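Side-chain contact in scarecrow-like protein 3 (PDB 6KPB), which probably acts as a transcription factor in plant development and binds zinc finger proteins of the IDD group: residues Leu258-Phe263 with Asp332-Ala337. Numbering follows the deposited sequence.
Sequences LQLHTF and DSFLNA
The carbonyl O of L260 accepts a hydrogen bond from the backbone N of F263 at 3.1 Å, an i to i+3 bond of the 3-10 turn that runs on past F263. L260 O also lies at the edge of the F263 ring, in its plane, 3.6 Å from F263 CD1. The turn thereby brings L260 and F263 to one side, where both meet the helical segment 332-337. That meeting is wholly apolar and buried.

Its centre is an offset stack of F263 on F334. The ring centroids are 4.2 Å apart and the planes differ by 16°. The displacement is unequal for the two rings. F263 puts its far tip, CZ, over the centre of the F334 ring. F334 in turn lays its CG near the rim of the F263 ring, 3.5 Å from CZ. F334 CB follows it over the same face and makes a CH-pi contact, 4.1 Å from the F263 centroid. The F334 ring reaches across from the helix because its CG is anti to the backbone N (chi1 -170°).

L260 fills the place beside the stack. L260 CD1 approaches the edge of the F334 ring, near the ring plane, 4.2 Å from F334 CD2. Both methyls of L260 also rest on L335 CD2, with CD1 at 3.9 Å. These two leucines cross at about a right angle.

Segment 258-263 directly follows strand 251-257 of the central sheet, within the predicted PFYRE region of this GRAS domain. H261, on the same turn, bonds to E350 of the neighbouring strand 345-351 and to E414. Helix 419-428 packs against both leucines through I426, and W422 adds to its contact with L260. Helix 330-340 thus packs against the turn that follows strand 251-257, and L335 also touches helix 419-428.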
loop_
_atom_site.group_PDB
_atom_site.type_symbol
_atom_site.label_atom_id
_atom_site.label_comp_id
_atom_site.label_asym_id
_atom_site.label_seq_id
_atom_site.Cartn_x
_atom_site.Cartn_y
_atom_site.Cartn_z
ATOM N N LEU A 258 0.139 24.450 -10.803
ATOM C CA LEU A 258 0.339 23.945 -9.441
ATOM C C LEU A 258 1.768 23.468 -9.197
ATOM O O LEU A 258 1.995 22.537 -8.422
ATOM C CB LEU A 258 -0.649 22.819 -9.114
ATOM C CG LEU A 258 -2.138 23.101 -9.313
ATOM C CD1 LEU A 258 -2.975 21.944 -8.779
ATOM C CD2 LEU A 258 -2.537 24.413 -8.653
ATOM N N GLN A 259 2.750 24.105 -9.838
ATOM C CA GLN A 259 4.138 23.685 -9.711
ATOM C C GLN A 259 5.053 24.718 -9.071
ATOM O O GLN A 259 6.121 24.340 -8.581
ATOM C CB GLN A 259 4.714 23.312 -11.086
ATOM C CG GLN A 259 3.994 22.160 -11.759
ATOM C CD GLN A 259 3.830 20.966 -10.840
ATOM O OE1 GLN A 259 4.798 20.482 -10.252
ATOM N NE2 GLN A 259 2.599 20.492 -10.704
ATOM N N LEU A 260 4.671 25.995 -9.053
ATOM C CA LEU A 260 5.591 27.028 -8.584
ATOM C C LEU A 260 5.828 26.929 -7.082
ATOM O O LEU A 260 6.957 27.112 -6.616
ATOM C CB LEU A 260 5.061 28.409 -8.957
ATOM C CG LEU A 260 6.118 29.409 -9.424
ATOM C CD1 LEU A 260 6.911 28.825 -10.583
ATOM C CD2 LEU A 260 5.474 30.727 -9.823
ATOM N N HIS A 261 4.779 26.628 -6.307
ATOM C CA HIS A 261 4.928 26.547 -4.856
ATOM C C HIS A 261 5.879 25.435 -4.431
ATOM O O HIS A 261 6.351 25.443 -3.289
ATOM C CB HIS A 261 3.560 26.352 -4.194
ATOM C CG HIS A 261 2.900 25.051 -4.531
ATOM N ND1 HIS A 261 1.786 24.969 -5.340
ATOM C CD2 HIS A 261 3.189 23.780 -4.160
ATOM C CE1 HIS A 261 1.423 23.704 -5.459
ATOM N NE2 HIS A 261 2.258 22.963 -4.752
ATOM N N THR A 262 6.164 24.482 -5.323
ATOM C CA THR A 262 7.111 23.416 -5.011
ATOM C C THR A 262 8.481 23.976 -4.643
ATOM O O THR A 262 9.160 23.448 -3.755
ATOM C CB THR A 262 7.214 22.461 -6.205
ATOM O OG1 THR A 262 6.073 21.595 -6.223
ATOM C CG2 THR A 262 8.484 21.629 -6.146
ATOM N N PHE A 263 8.892 25.062 -5.296
ATOM C CA PHE A 263 10.236 25.595 -5.115
ATOM C C PHE A 263 10.417 26.374 -3.819
ATOM O O PHE A 263 11.543 26.792 -3.526
ATOM C CB PHE A 263 10.606 26.487 -6.301
ATOM C CG PHE A 263 10.748 25.745 -7.597
ATOM C CD1 PHE A 263 9.649 25.528 -8.411
ATOM C CD2 PHE A 263 11.982 25.264 -8.002
ATOM C CE1 PHE A 263 9.778 24.845 -9.604
ATOM C CE2 PHE A 263 12.117 24.580 -9.195
ATOM C CZ PHE A 263 11.015 24.372 -9.998
ATOM N N ASP A 332 13.117 32.051 -6.901
ATOM C CA ASP A 332 13.696 33.159 -7.655
ATOM C C ASP A 332 14.562 32.649 -8.799
ATOM O O ASP A 332 14.454 33.124 -9.936
ATOM C CB ASP A 332 14.517 34.055 -6.725
ATOM C CG ASP A 332 13.715 34.563 -5.543
ATOM O OD1 ASP A 332 12.521 34.213 -5.430
ATOM O OD2 ASP A 332 14.284 35.315 -4.723
ATOM N N SER A 333 15.428 31.672 -8.514
ATOM C CA SER A 333 16.315 31.144 -9.546
ATOM C C SER A 333 15.525 30.502 -10.679
ATOM O O SER A 333 15.886 30.640 -11.853
ATOM C CB SER A 333 17.292 30.136 -8.939
ATOM O OG SER A 333 16.738 28.830 -8.931
ATOM N N PHE A 334 14.439 29.798 -10.348
ATOM C CA PHE A 334 13.639 29.157 -11.387
ATOM C C PHE A 334 12.901 30.190 -12.230
ATOM O O PHE A 334 12.880 30.093 -13.462
ATOM C CB PHE A 334 12.659 28.165 -10.762
ATOM C CG PHE A 334 11.961 27.293 -11.767
ATOM C CD1 PHE A 334 12.682 26.407 -12.552
ATOM C CD2 PHE A 334 10.589 27.365 -11.935
ATOM C CE1 PHE A 334 12.047 25.607 -13.481
ATOM C CE2 PHE A 334 9.947 26.565 -12.862
ATOM C CZ PHE A 334 10.677 25.686 -13.636
ATOM N N LEU A 335 12.294 31.190 -11.585
ATOM C CA LEU A 335 11.602 32.235 -12.332
ATOM C C LEU A 335 12.574 33.037 -13.187
ATOM O O LEU A 335 12.247 33.425 -14.314
ATOM C CB LEU A 335 10.843 33.152 -11.374
ATOM C CG LEU A 335 9.639 32.522 -10.670
ATOM C CD1 LEU A 335 9.053 33.480 -9.645
ATOM C CD2 LEU A 335 8.586 32.112 -11.689
ATOM N N ASN A 336 13.776 33.297 -12.668
ATOM C CA ASN A 336 14.791 33.972 -13.472
ATOM C C ASN A 336 15.264 33.083 -14.615
ATOM O O ASN A 336 15.532 33.572 -15.718
ATOM C CB ASN A 336 15.969 34.393 -12.594
ATOM C CG ASN A 336 17.146 34.899 -13.407
ATOM O OD1 ASN A 336 17.173 36.056 -13.829
ATOM N ND2 ASN A 336 18.128 34.032 -13.629
ATOM N N ALA A 337 15.377 31.775 -14.368
ATOM C CA ALA A 337 15.712 30.850 -15.446
ATOM C C ALA A 337 14.634 30.855 -16.521
ATOM O O ALA A 337 14.940 30.837 -17.719
ATOM C CB ALA A 337 15.912 29.441 -14.890
#